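Local coordinates for transcriptional activator PlcR protein (Bacillus thuringiensis, PDB 3U3W) that activates transcription of virulence genes by binding DNA in response to the quorum-sensing signal peptide PapR, at residues L19-L24 with E33-E38; E26-Q31 with M46-G51; I235-Y240 with H273-A278. One frame throughout, in Å; residues are numbered along the deposited sequence. Where two conformers were deposited one is given.

Overall arrangement
Contacts 1 and 2 lie in the helix-turn-helix region, with centres about 9 Å apart. Contact 3 lies in the TPR-like C-terminal domain of the RNPP family, on the opposite side of the chain's centre. Its centre is about 54 Å from that of contact 1 and about 51 Å from that of contact 2. Along the chain the segments of contacts 1 and 2 alternate, and both contacts close before contact 3 opens. Helix 31-38 links the first two, since Val34 touches Cys29 and Ile37 touches Ile48. Contacts 1 and 2 touch DNA, whereas contact 3 touches the bound peptide. Signal recognition and DNA binding are thus far apart in this chain.

Contact 1: L19-L24 with E33-E38; sequences LTQKQL and EVSRIE. With nucleotides of chain F; nucleotides of chain E.
Gln21 and Val34 are where the two backbones come nearest, with their CA atoms 6.1 Å apart. Gln21 is in the first turn of helix 21-25, and Val34 is in helix 31-38. Thr20 is the N-cap of the first helix. It forms a capping box with Gln23: Thr20 N donates to Gln23 OE1, and Gln23 N makes a weak bond to Thr20 OG1. The stem of Gln21 lies obliquely across Val34, with Gln21 CG 3.7 Å from Val34 CG1. Leu24 CD2 meets the same methyl more loosely, at 4.3 Å from Val34 CG1. Beyond CG the Gln21 chain is extended (chi2 -169°), which carries its amide past Val34 to Ser35 and Glu38. These two helices form the helix-turn-helix, and helix 31-38 is its recognition helix. Arg36 on that helix hydrogen-bonds a guanine base. The Gln21 amide nitrogen has two acceptors. Gln21 NE2 donates to Glu38 OE1 at 2.9 Å, meeting the carboxylate from above its plane. It also donates to DA3 OP2 of chain E, 3.1 Å from Gln21 NE2. Ser35 OG gives the same phosphate oxygen a shorter bond, 2.6 Å from Ser35 OG to DA3 OP2. The phosphate is therefore gripped from both helices. One nucleotide earlier, the backbone Gln21 N donates to DT2 OP2 of chain E at 3.0 Å. In the second shell, Arg14 of helix 4-16 forms a salt bridge with Glu38 OE2 and probably helps keep that carboxylate charged and in place beside the Gln21 amide.

Contact 2: E26-Q31 with M46-G51; sequences ENICHQ and MDILQG. With nucleotides of chain F; nucleotides of chain E.
Ile28 and Cys29 meet Ile48 and Gly51 next to a flat group turned to the DNA, the His30 ring. One face of this ring lies over DC14 of chain F, with His30 NE2 3.2 Å from DC14 C5, and the base is offset toward the ring's rim. A phosphate oxygen of the same nucleotide, OP2, lies in the ring plane at the edge. His30 ND1 caps Ser32 N at the start of helix 31-38, which helps fix the ring's rotation. The backbone His30 N donates to DG13 OP2 of chain F at 2.9 Å, in a nearly straight bond (173°). Between the two segments no hydrogen bond forms; the side chains that meet are apolar. Ile28 CG1 is anti to the carbonyl carbon (chi1 -53°), and the branch beyond it takes the CD1 methyl onto the backbone of Gly51, 3.5 Å from Ile28 CD1 to Gly51 C. The other methyl, Ile28 CG2, is 4.1 Å from Ile48 CG2. Cys29 CB packs on Ile48 CD1 at 3.8 Å. In this helix-turn-helix the turn before helix 31-38 rests, through Ile28 and Cys29, on helix 46-56, while Ile48 also touches Ile37 of helix 31-38 and Leu49 packs on helix 61-65 and on Met46 of the second subunit.

Contact 3: I235-Y240 with H273-A278; sequences IGQLYY and HAYKEA
Gln237 CG sits beside the backbone N (chi1 -61°), which puts it at the edge of the Tyr275 ring, and a bend at the next bond (chi2 86°) then keeps the amide by that ring. Tyr240 reaches Ala278 another way: its ring leaves the helix with CG anti to the backbone N. Gln237 CG meets the edge of the Tyr275 ring near its plane, 3.3 Å from Tyr275 CE2. The Gln237 amide stands almost perpendicular to that ring, with the planes 87° apart. Gln237 NE2 lies 3.6 Å from the same ring atom, Tyr275 CE2. This contact belongs to the TPR-like C-terminal domain of the RNPP family, where it forms part of the peptide site. It joins helix 235-248 to the C-terminal segment 273-278 that follows helix 253-269. Gln237 NE2 and Tyr275 OH each hydrogen-bond an acidic side chain of the bound peptide, and Tyr275 OH is also bonded to Lys89 NZ, whose positive charge probably favours binding of the acid. Phe267 of helix 253-269 meets the Tyr275 ring. One helical turn further on, the Tyr240 hydroxyl makes a weak hydrogen bond to the backbone carbonyl of Ala278, 3.3 Å from Tyr240 OH to Ala278 O. This oxygen lies at the ring edge, near its plane. Ala278 CB lies above the ring plane at its hydroxyl end, 3.7 Å from Tyr240 CZ, and the Tyr240 side chain touches an apolar side chain of the peptide.

Contact 1: L19-L24 with E33-E38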
loop_
_atom_site.group_PDB
_atom_site.type_symbol
_atom_site.label_atom_id
_atom_site.label_comp_id
_atom_site.label_asym_id
_atom_site.label_seq_id
_atom_site.Cartn_x
_atom_site.Cartn_y
_atom_site.Cartn_z
ATOM N N LEU A 19 17.760 -14.940 18.324
ATOM C CA LEU A 19 17.971 -16.321 17.899
ATOM C C LEU A 19 19.434 -16.637 17.589
ATOM O O LEU A 19 20.190 -15.771 17.148
ATOM C CB LEU A 19 17.157 -16.596 16.640
ATOM C CG LEU A 19 15.655 -16.800 16.797
ATOM C CD1 LEU A 19 15.086 -15.838 17.822
ATOM C CD2 LEU A 19 14.970 -16.646 15.446
ATOM N N THR A 20 19.823 -17.888 17.806
ATOM C CA THR A 20 21.133 -18.358 17.371
ATOM C C THR A 20 20.965 -19.089 16.045
ATOM O O THR A 20 19.838 -19.341 15.611
ATOM C CB THR A 20 21.755 -19.334 18.378
ATOM O OG1 THR A 20 20.925 -20.497 18.482
ATOM C CG2 THR A 20 21.893 -18.683 19.742
ATOM N N GLN A 21 22.085 -19.440 15.416
ATOM C CA GLN A 21 22.048 -20.127 14.132
ATOM C C GLN A 21 21.253 -21.422 14.217
ATOM O O GLN A 21 20.464 -21.733 13.325
ATOM C CB GLN A 21 23.463 -20.401 13.614
ATOM C CG GLN A 21 24.285 -19.147 13.377
ATOM C CD GLN A 21 25.578 -19.423 12.628
ATOM O OE1 GLN A 21 26.111 -20.539 12.650
ATOM N NE2 GLN A 21 26.089 -18.401 11.951
ATOM N N LYS A 22 21.467 -22.174 15.293
ATOM C CA LYS A 22 20.745 -23.421 15.504
ATOM C C LYS A 22 19.239 -23.166 15.524
ATOM O O LYS A 22 18.471 -23.863 14.846
ATOM C CB LYS A 22 21.197 -24.107 16.802
ATOM C CG LYS A 22 20.519 -25.455 17.062
ATOM C CD LYS A 22 20.837 -26.471 15.965
ATOM C CE LYS A 22 19.826 -27.621 15.927
ATOM N NZ LYS A 22 18.553 -27.279 15.211
ATOM N N GLN A 23 18.827 -22.155 16.290
ATOM C CA GLN A 23 17.413 -21.827 16.435
ATOM C C GLN A 23 16.800 -21.453 15.102
ATOM O O GLN A 23 15.696 -21.888 14.760
ATOM C CB GLN A 23 17.229 -20.675 17.414
ATOM C CG GLN A 23 17.510 -21.050 18.854
ATOM C CD GLN A 23 17.211 -19.916 19.810
ATOM O OE1 GLN A 23 18.093 -19.120 20.142
ATOM N NE2 GLN A 23 15.958 -19.831 20.259
ATOM N N LEU A 24 17.532 -20.636 14.353
ATOM C CA LEU A 24 17.071 -20.139 13.071
ATOM C C LEU A 24 16.950 -21.276 12.070
ATOM O O LEU A 24 15.996 -21.330 11.289
ATOM C CB LEU A 24 18.036 -19.066 12.559
ATOM C CG LEU A 24 17.754 -18.422 11.201
ATOM C CD1 LEU A 24 16.318 -17.926 11.120
ATOM C CD2 LEU A 24 18.740 -17.295 10.949
ATOM N N GLU A 33 24.734 -24.382 7.429
ATOM C CA GLU A 33 24.319 -23.686 6.211
ATOM C C GLU A 33 23.901 -22.248 6.513
ATOM O O GLU A 33 24.140 -21.352 5.711
ATOM C CB GLU A 33 23.177 -24.433 5.517
ATOM C CG GLU A 33 22.661 -23.783 4.243
ATOM C CD GLU A 33 23.661 -23.831 3.098
ATOM O OE1 GLU A 33 24.810 -24.272 3.321
ATOM O OE2 GLU A 33 23.293 -23.419 1.971
ATOM N N VAL A 34 23.272 -22.032 7.666
ATOM C CA VAL A 34 23.022 -20.680 8.148
ATOM C C VAL A 34 24.358 -19.946 8.302
ATOM O O VAL A 34 24.511 -18.820 7.835
ATOM C CB VAL A 34 22.239 -20.679 9.483
ATOM C CG1 VAL A 34 22.433 -19.353 10.236
ATOM C CG2 VAL A 34 20.771 -20.950 9.220
ATOM N N SER A 35 25.327 -20.595 8.944
ATOM C CA SER A 35 26.669 -20.026 9.069
ATOM C C SER A 35 27.229 -19.611 7.704
ATOM O O SER A 35 27.732 -18.501 7.543
ATOM C CB SER A 35 27.622 -21.014 9.750
ATOM O OG SER A 35 28.916 -20.453 9.913
ATOM N N ARG A 36 27.133 -20.503 6.724
ATOM C CA ARG A 36 27.692 -20.232 5.413
ATOM C C ARG A 36 26.910 -19.149 4.667
ATOM O O ARG A 36 27.489 -18.384 3.899
ATOM C CB ARG A 36 27.791 -21.511 4.580
ATOM C CG ARG A 36 28.874 -22.485 5.032
ATOM C CD ARG A 36 29.156 -23.488 3.926
ATOM N NE ARG A 36 29.659 -24.766 4.417
ATOM C CZ ARG A 36 30.947 -25.070 4.517
ATOM N NH1 ARG A 36 31.871 -24.181 4.172
ATOM N NH2 ARG A 36 31.309 -26.263 4.963
ATOM N N ILE A 37 25.601 -19.091 4.896
ATOM C CA ILE A 37 24.768 -18.018 4.355
ATOM C C ILE A 37 25.143 -16.646 4.939
ATOM O O ILE A 37 25.224 -15.658 4.203
ATOM C CB ILE A 37 23.265 -18.296 4.573
ATOM C CG1 ILE A 37 22.815 -19.455 3.689
ATOM C CG2 ILE A 37 22.424 -17.063 4.263
ATOM C CD1 ILE A 37 21.449 -19.959 4.029
ATOM N N GLU A 38 25.392 -16.581 6.246
ATOM C CA GLU A 38 25.768 -15.308 6.878
ATOM C C GLU A 38 27.182 -14.824 6.534
ATOM O O GLU A 38 27.469 -13.637 6.635
ATOM C CB GLU A 38 25.611 -15.371 8.394
ATOM C CG GLU A 38 24.229 -15.760 8.854
ATOM C CD GLU A 38 24.072 -15.701 10.368
ATOM O OE1 GLU A 38 25.086 -15.837 11.106
ATOM O OE2 GLU A 38 22.918 -15.510 10.813
ATOM P P DT F 12 21.661 -23.657 -0.358
ATOM O OP1 DT F 12 21.012 -24.009 -1.633
ATOM O OP2 DT F 12 20.965 -22.797 0.612
ATOM O "O5'" DT F 12 22.040 -25.008 0.405
ATOM C "C5'" DT F 12 21.223 -26.154 0.201
ATOM C "C4'" DT F 12 21.785 -27.363 0.925
ATOM O "O4'" DT F 12 23.151 -27.605 0.501
ATOM C "C3'" DT F 12 21.806 -27.280 2.454
ATOM O "O3'" DT F 12 20.857 -28.263 2.897
ATOM C "C2'" DT F 12 23.270 -27.552 2.848
ATOM C "C1'" DT F 12 23.840 -28.199 1.582
ATOM N N1 DT F 12 25.296 -28.010 1.329
ATOM C C2 DT F 12 26.096 -29.123 1.201
ATOM O O2 DT F 12 25.673 -30.257 1.298
ATOM N N3 DT F 12 27.417 -28.859 0.954
ATOM C C4 DT F 12 28.009 -27.620 0.821
ATOM O O4 DT F 12 29.209 -27.504 0.602
ATOM C C5 DT F 12 27.119 -26.489 0.961
ATOM C C7 DT F 12 27.637 -25.083 0.836
ATOM C C6 DT F 12 25.822 -26.738 1.202
ATOM P P DT E 2 25.654 -18.255 17.432
ATOM O OP1 DT E 2 25.212 -16.857 17.648
ATOM O OP2 DT E 2 24.731 -19.256 16.836
ATOM O "O5'" DT E 2 26.975 -18.204 16.545
ATOM C "C5'" DT E 2 27.776 -19.348 16.478
ATOM C "C4'" DT E 2 29.088 -19.019 15.819
ATOM O "O4'" DT E 2 29.964 -20.124 16.122
ATOM C "C3'" DT E 2 29.040 -18.985 14.297
ATOM O "O3'" DT E 2 30.219 -18.357 13.838
ATOM C "C2'" DT E 2 29.032 -20.473 13.960
ATOM C "C1'" DT E 2 30.002 -21.006 15.016
ATOM N N1 DT E 2 29.689 -22.382 15.475
ATOM C C2 DT E 2 30.724 -23.287 15.499
ATOM O O2 DT E 2 31.857 -22.991 15.170
ATOM N N3 DT E 2 30.383 -24.545 15.922
ATOM C C4 DT E 2 29.131 -24.973 16.314
ATOM O O4 DT E 2 28.927 -26.127 16.675
ATOM C C5 DT E 2 28.087 -23.979 16.264
ATOM C C7 DT E 2 26.690 -24.347 16.670
ATOM C C6 DT E 2 28.408 -22.741 15.853
ATOM P P DA E 3 30.484 -18.165 12.267
ATOM O OP1 DA E 3 31.223 -16.884 12.082
ATOM O OP2 DA E 3 29.213 -18.405 11.556
ATOM O "O5'" DA E 3 31.526 -19.314 11.927
ATOM C "C5'" DA E 3 32.737 -19.341 12.662
ATOM C "C4'" DA E 3 33.656 -20.390 12.075
ATOM O "O4'" DA E 3 33.232 -21.709 12.479
ATOM C "C3'" DA E 3 33.719 -20.432 10.560
ATOM O "O3'" DA E 3 35.069 -20.705 10.272
ATOM C "C2'" DA E 3 32.789 -21.579 10.177
ATOM C "C1'" DA E 3 32.948 -22.522 11.359
ATOM N N9 DA E 3 31.777 -23.320 11.736
ATOM C C8 DA E 3 30.466 -22.935 11.797
ATOM N N7 DA E 3 29.649 -23.888 12.197
ATOM C C5 DA E 3 30.479 -24.971 12.419
ATOM C C6 DA E 3 30.235 -26.292 12.859
ATOM N N6 DA E 3 29.022 -26.775 13.166
ATOM N N1 DA E 3 31.300 -27.113 12.960
ATOM C C2 DA E 3 32.515 -26.648 12.657
ATOM N N3 DA E 3 32.868 -25.432 12.248
ATOM C C4 DA E 3 31.793 -24.636 12.143
#

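Contact 2: E26-Q31 with M46-G51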
loop_
_atom_site.group_PDB
_atom_site.type_symbol
_atom_site.label_atom_id
_atom_site.label_comp_id
_atom_site.label_asym_id
_atom_site.label_seq_id
_atom_site.Cartn_x
_atom_site.Cartn_y
_atom_site.Cartn_z
ATOM N N GLU A 26 16.196 -24.355 12.414
ATOM C CA GLU A 26 15.220 -25.404 12.733
ATOM C C GLU A 26 14.125 -25.609 11.685
ATOM O O GLU A 26 13.416 -24.673 11.305
ATOM C CB GLU A 26 14.600 -25.161 14.112
ATOM C CG GLU A 26 15.503 -25.571 15.267
ATOM C CD GLU A 26 15.177 -24.840 16.565
ATOM O OE1 GLU A 26 15.988 -24.923 17.522
ATOM O OE2 GLU A 26 14.114 -24.183 16.626
ATOM N N ASN A 27 13.994 -26.851 11.228
ATOM C CA ASN A 27 12.962 -27.225 10.266
ATOM C C ASN A 27 13.187 -26.613 8.895
ATOM O O ASN A 27 12.391 -26.816 7.970
ATOM C CB ASN A 27 11.568 -26.867 10.790
ATOM C CG ASN A 27 11.177 -27.692 12.002
ATOM O OD1 ASN A 27 10.824 -28.869 11.877
ATOM N ND2 ASN A 27 11.250 -27.082 13.186
ATOM N N ILE A 28 14.282 -25.868 8.772
ATOM C CA ILE A 28 14.622 -25.211 7.524
ATOM C C ILE A 28 15.862 -25.845 6.893
ATOM O O ILE A 28 15.833 -26.280 5.743
ATOM C CB ILE A 28 14.848 -23.711 7.745
ATOM C CG1 ILE A 28 13.647 -23.097 8.469
ATOM C CG2 ILE A 28 15.077 -23.008 6.422
ATOM C CD1 ILE A 28 13.754 -21.601 8.684
ATOM N N CYS A 29 16.946 -25.904 7.658
ATOM C CA CYS A 29 18.224 -26.401 7.145
ATOM C C CYS A 29 19.165 -26.678 8.308
ATOM O O CYS A 29 18.795 -26.509 9.469
ATOM C CB CYS A 29 18.862 -25.360 6.225
ATOM S SG CYS A 29 19.158 -23.755 7.063
ATOM N N HIS A 30 20.389 -27.088 7.988
ATOM C CA HIS A 30 21.421 -27.324 8.998
ATOM C C HIS A 30 21.962 -25.996 9.538
ATOM O O HIS A 30 21.981 -24.992 8.818
ATOM C CB HIS A 30 22.557 -28.145 8.383
ATOM C CG HIS A 30 23.380 -28.886 9.386
ATOM N ND1 HIS A 30 24.280 -28.259 10.221
ATOM C CD2 HIS A 30 23.445 -30.204 9.687
ATOM C CE1 HIS A 30 24.865 -29.157 10.990
ATOM N NE2 HIS A 30 24.376 -30.347 10.685
ATOM N N GLN A 31 22.413 -25.979 10.791
ATOM C CA GLN A 31 22.923 -24.733 11.350
ATOM C C GLN A 31 24.163 -24.242 10.587
ATOM O O GLN A 31 24.376 -23.036 10.458
ATOM C CB GLN A 31 23.189 -24.846 12.859
ATOM C CG GLN A 31 24.514 -25.484 13.237
ATOM C CD GLN A 31 25.667 -24.504 13.266
ATOM O OE1 GLN A 31 26.781 -24.832 12.859
ATOM N NE2 GLN A 31 25.411 -23.298 13.760
ATOM N N MET A 46 15.366 -20.973 -2.723
ATOM C CA MET A 46 14.077 -20.362 -2.412
ATOM C C MET A 46 13.460 -20.910 -1.121
ATOM O O MET A 46 13.020 -20.148 -0.262
ATOM C CB MET A 46 13.119 -20.497 -3.592
ATOM C CG MET A 46 13.600 -19.759 -4.843
ATOM S SD MET A 46 12.484 -19.981 -6.236
ATOM C CE MET A 46 11.091 -18.969 -5.735
ATOM N N ASP A 47 13.443 -22.230 -0.994
ATOM C CA ASP A 47 12.943 -22.885 0.209
ATOM C C ASP A 47 13.582 -22.300 1.470
ATOM O O ASP A 47 12.893 -21.765 2.340
ATOM C CB ASP A 47 13.156 -24.408 0.139
ATOM C CG ASP A 47 14.504 -24.797 -0.477
ATOM O OD1 ASP A 47 15.428 -23.955 -0.505
ATOM O OD2 ASP A 47 14.640 -25.954 -0.933
ATOM N N ILE A 48 14.904 -22.394 1.564
ATOM C CA ILE A 48 15.640 -21.876 2.716
ATOM C C ILE A 48 15.455 -20.368 2.971
ATOM O O ILE A 48 15.314 -19.948 4.124
ATOM C CB ILE A 48 17.132 -22.249 2.636
ATOM C CG1 ILE A 48 17.269 -23.777 2.574
ATOM C CG2 ILE A 48 17.898 -21.675 3.820
ATOM C CD1 ILE A 48 18.691 -24.299 2.567
ATOM N N LEU A 49 15.422 -19.560 1.913
ATOM C CA LEU A 49 15.257 -18.114 2.088
ATOM C C LEU A 49 13.869 -17.785 2.606
ATOM O O LEU A 49 13.698 -16.967 3.505
ATOM C CB LEU A 49 15.461 -17.379 0.771
ATOM C CG LEU A 49 15.532 -15.865 0.948
ATOM C CD1 LEU A 49 16.632 -15.478 1.956
ATOM C CD2 LEU A 49 15.773 -15.202 -0.399
ATOM N N GLN A 50 12.886 -18.417 1.987
ATOM C CA GLN A 50 11.491 -18.299 2.355
ATOM C C GLN A 50 11.306 -18.614 3.846
ATOM O O GLN A 50 10.681 -17.857 4.585
ATOM C CB GLN A 50 10.686 -19.246 1.461
ATOM C CG GLN A 50 9.564 -19.989 2.141
ATOM C CD GLN A 50 8.493 -19.052 2.606
ATOM O OE1 GLN A 50 8.276 -17.998 2.002
ATOM N NE2 GLN A 50 7.826 -19.409 3.699
ATOM N N GLY A 51 11.894 -19.721 4.280
ATOM C CA GLY A 51 11.915 -20.092 5.682
ATOM C C GLY A 51 12.568 -19.060 6.582
ATOM O O GLY A 51 11.975 -18.638 7.578
ATOM P P DG F 13 20.594 -28.521 4.468
ATOM O OP1 DG F 13 19.144 -28.791 4.646
ATOM O OP2 DG F 13 21.219 -27.416 5.243
ATOM O "O5'" DG F 13 21.411 -29.859 4.764
ATOM C "C5'" DG F 13 21.175 -31.041 4.010
ATOM C "C4'" DG F 13 22.055 -32.169 4.523
ATOM O "O4'" DG F 13 23.445 -31.944 4.170
ATOM C "C3'" DG F 13 22.048 -32.389 6.032
ATOM O "O3'" DG F 13 22.075 -33.788 6.258
ATOM C "C2'" DG F 13 23.325 -31.708 6.514
ATOM C "C1'" DG F 13 24.262 -31.879 5.324
ATOM N N9 DG F 13 25.180 -30.764 5.106
ATOM C C8 DG F 13 24.889 -29.416 5.126
ATOM N N7 DG F 13 25.915 -28.639 4.878
ATOM C C5 DG F 13 26.955 -29.537 4.672
ATOM C C6 DG F 13 28.309 -29.285 4.362
ATOM O O6 DG F 13 28.867 -28.188 4.205
ATOM N N1 DG F 13 29.023 -30.475 4.242
ATOM C C2 DG F 13 28.492 -31.743 4.396
ATOM N N2 DG F 13 29.338 -32.775 4.238
ATOM N N3 DG F 13 27.219 -31.992 4.683
ATOM C C4 DG F 13 26.518 -30.844 4.807
ATOM P P DC F 14 21.931 -34.378 7.748
ATOM O OP1 DC F 14 21.086 -35.597 7.674
ATOM O OP2 DC F 14 21.542 -33.269 8.651
ATOM O "O5'" DC F 14 23.424 -34.823 8.115
ATOM C "C5'" DC F 14 24.166 -35.606 7.180
ATOM C "C4'" DC F 14 25.554 -35.901 7.720
ATOM O "O4'" DC F 14 26.487 -34.843 7.361
ATOM C "C3'" DC F 14 25.647 -36.048 9.236
ATOM O "O3'" DC F 14 26.612 -37.068 9.498
ATOM C "C2'" DC F 14 26.120 -34.657 9.655
ATOM C "C1'" DC F 14 27.112 -34.354 8.533
ATOM N N1 DC F 14 27.436 -32.893 8.349
ATOM C C2 DC F 14 28.672 -32.493 7.806
ATOM O O2 DC F 14 29.520 -33.328 7.464
ATOM N N3 DC F 14 28.913 -31.169 7.656
ATOM C C4 DC F 14 28.002 -30.265 8.017
ATOM N N4 DC F 14 28.315 -28.977 7.841
ATOM C C5 DC F 14 26.743 -30.645 8.571
ATOM C C6 DC F 14 26.509 -31.953 8.715
ATOM P P DT E 2 25.654 -18.255 17.432
ATOM O OP1 DT E 2 25.212 -16.857 17.648
ATOM O OP2 DT E 2 24.731 -19.256 16.836
ATOM O "O5'" DT E 2 26.975 -18.204 16.545
ATOM C "C5'" DT E 2 27.776 -19.348 16.478
ATOM C "C4'" DT E 2 29.088 -19.019 15.819
ATOM O "O4'" DT E 2 29.964 -20.124 16.122
ATOM C "C3'" DT E 2 29.040 -18.985 14.297
ATOM O "O3'" DT E 2 30.219 -18.357 13.838
ATOM C "C2'" DT E 2 29.032 -20.473 13.960
ATOM C "C1'" DT E 2 30.002 -21.006 15.016
ATOM N N1 DT E 2 29.689 -22.382 15.475
ATOM C C2 DT E 2 30.724 -23.287 15.499
ATOM O O2 DT E 2 31.857 -22.991 15.170
ATOM N N3 DT E 2 30.383 -24.545 15.922
ATOM C C4 DT E 2 29.131 -24.973 16.314
ATOM O O4 DT E 2 28.927 -26.127 16.675
ATOM C C5 DT E 2 28.087 -23.979 16.264
ATOM C C7 DT E 2 26.690 -24.347 16.670
ATOM C C6 DT E 2 28.408 -22.741 15.853
#

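Contact 3: I235-Y240 with H273-A278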
loop_
_atom_site.group_PDB
_atom_site.type_symbol
_atom_site.label_atom_id
_atom_site.label_comp_id
_atom_site.label_asym_id
_atom_site.label_seq_id
_atom_site.Cartn_x
_atom_site.Cartn_y
_atom_site.Cartn_z
ATOM N N ILE A 235 -8.006 12.715 -4.192
ATOM C CA ILE A 235 -9.470 12.801 -4.135
ATOM C C ILE A 235 -9.972 14.251 -4.137
ATOM O O ILE A 235 -11.006 14.546 -4.722
ATOM C CB ILE A 235 -10.079 12.001 -2.932
ATOM C CG1 ILE A 235 -11.584 11.836 -3.106
ATOM C CG2 ILE A 235 -9.786 12.690 -1.600
ATOM C CD1 ILE A 235 -11.984 10.514 -3.639
ATOM N N GLY A 236 -9.251 15.153 -3.479
ATOM C CA GLY A 236 -9.591 16.569 -3.544
ATOM C C GLY A 236 -9.528 17.092 -4.982
ATOM O O GLY A 236 -10.487 17.682 -5.486
ATOM N N GLN A 237 -8.402 16.846 -5.647
ATOM C CA GLN A 237 -8.205 17.273 -7.031
ATOM C C GLN A 237 -9.301 16.728 -7.930
ATOM O O GLN A 237 -9.772 17.430 -8.810
ATOM C CB GLN A 237 -6.826 16.844 -7.554
ATOM C CG GLN A 237 -5.663 17.439 -6.760
ATOM C CD GLN A 237 -5.298 16.586 -5.533
ATOM O OE1 GLN A 237 -6.167 16.210 -4.745
ATOM N NE2 GLN A 237 -4.011 16.270 -5.384
ATOM N N LEU A 238 -9.706 15.480 -7.684
ATOM C CA LEU A 238 -10.731 14.798 -8.476
ATOM C C LEU A 238 -12.098 15.461 -8.346
ATOM O O LEU A 238 -12.738 15.739 -9.347
ATOM C CB LEU A 238 -10.806 13.314 -8.092
ATOM C CG LEU A 238 -9.618 12.513 -8.659
ATOM C CD1 LEU A 238 -9.491 11.118 -8.045
ATOM C CD2 LEU A 238 -9.700 12.443 -10.190
ATOM N N TYR A 239 -12.537 15.728 -7.120
ATOM C CA TYR A 239 -13.757 16.492 -6.911
ATOM C C TYR A 239 -13.723 17.852 -7.572
ATOM O O TYR A 239 -14.737 18.308 -8.075
ATOM C CB TYR A 239 -14.069 16.663 -5.427
ATOM C CG TYR A 239 -14.661 15.420 -4.844
ATOM C CD1 TYR A 239 -15.852 14.903 -5.333
ATOM C CD2 TYR A 239 -14.012 14.738 -3.833
ATOM C CE1 TYR A 239 -16.392 13.743 -4.816
ATOM C CE2 TYR A 239 -14.536 13.584 -3.311
ATOM C CZ TYR A 239 -15.728 13.091 -3.804
ATOM O OH TYR A 239 -16.238 11.934 -3.265
ATOM N N TYR A 240 -12.564 18.501 -7.544
ATOM C CA TYR A 240 -12.411 19.795 -8.175
ATOM C C TYR A 240 -12.613 19.603 -9.687
ATOM O O TYR A 240 -13.456 20.259 -10.310
ATOM C CB TYR A 240 -11.028 20.399 -7.850
ATOM C CG TYR A 240 -10.761 21.707 -8.566
ATOM C CD1 TYR A 240 -11.139 22.924 -8.000
ATOM C CD2 TYR A 240 -10.149 21.727 -9.823
ATOM C CE1 TYR A 240 -10.912 24.125 -8.667
ATOM C CE2 TYR A 240 -9.911 22.928 -10.489
ATOM C CZ TYR A 240 -10.296 24.115 -9.910
ATOM O OH TYR A 240 -10.069 25.290 -10.569
ATOM N N HIS A 273 -2.312 24.083 0.582
ATOM C CA HIS A 273 -2.474 25.541 0.507
ATOM C C HIS A 273 -2.485 26.099 -0.919
ATOM O O HIS A 273 -3.382 26.873 -1.274
ATOM C CB HIS A 273 -1.428 26.250 1.371
ATOM C CG HIS A 273 -1.474 25.849 2.813
ATOM N ND1 HIS A 273 -2.556 26.115 3.625
ATOM C CD2 HIS A 273 -0.576 25.187 3.585
ATOM C CE1 HIS A 273 -2.323 25.635 4.835
ATOM N NE2 HIS A 273 -1.129 25.070 4.838
ATOM N N ALA A 274 -1.492 25.705 -1.718
ATOM C CA ALA A 274 -1.454 26.028 -3.143
ATOM C C ALA A 274 -2.826 25.830 -3.806
ATOM O O ALA A 274 -3.428 26.788 -4.300
ATOM C CB ALA A 274 -0.393 25.176 -3.845
ATOM N N TYR A 275 -3.313 24.585 -3.801
ATOM C CA TYR A 275 -4.570 24.214 -4.458
ATOM C C TYR A 275 -5.754 25.095 -4.060
ATOM O O TYR A 275 -6.722 25.194 -4.806
ATOM C CB TYR A 275 -4.933 22.747 -4.170
ATOM C CG TYR A 275 -3.942 21.726 -4.673
ATOM C CD1 TYR A 275 -2.605 21.789 -4.330
ATOM C CD2 TYR A 275 -4.351 20.683 -5.475
ATOM C CE1 TYR A 275 -1.704 20.843 -4.792
ATOM C CE2 TYR A 275 -3.462 19.741 -5.939
ATOM C CZ TYR A 275 -2.141 19.822 -5.599
ATOM O OH TYR A 275 -1.269 18.857 -6.071
ATOM N N LYS A 276 -5.686 25.715 -2.883
ATOM C CA LYS A 276 -6.821 26.487 -2.362
ATOM C C LYS A 276 -7.151 27.710 -3.220
ATOM O O LYS A 276 -8.283 28.202 -3.197
ATOM C CB LYS A 276 -6.561 26.941 -0.923
ATOM C CG LYS A 276 -6.576 25.846 0.137
ATOM C CD LYS A 276 -5.616 26.225 1.262
ATOM C CE LYS A 276 -5.751 25.346 2.500
ATOM N NZ LYS A 276 -6.830 25.822 3.413
ATOM N N GLU A 277 -6.161 28.206 -3.959
ATOM C CA GLU A 277 -6.369 29.365 -4.829
ATOM C C GLU A 277 -7.399 29.065 -5.907
ATOM O O GLU A 277 -8.350 29.824 -6.098
ATOM C CB GLU A 277 -5.059 29.821 -5.486
ATOM C CG GLU A 277 -4.292 30.877 -4.700
ATOM C CD GLU A 277 -2.911 30.399 -4.266
ATOM O OE1 GLU A 277 -2.099 30.035 -5.150
ATOM O OE2 GLU A 277 -2.640 30.386 -3.043
ATOM N N ALA A 278 -7.204 27.951 -6.602
ATOM C CA ALA A 278 -8.068 27.582 -7.712
ATOM C C ALA A 278 -9.545 27.652 -7.349
ATOM O O ALA A 278 -10.407 27.658 -8.228
ATOM C CB ALA A 278 -7.715 26.195 -8.213
#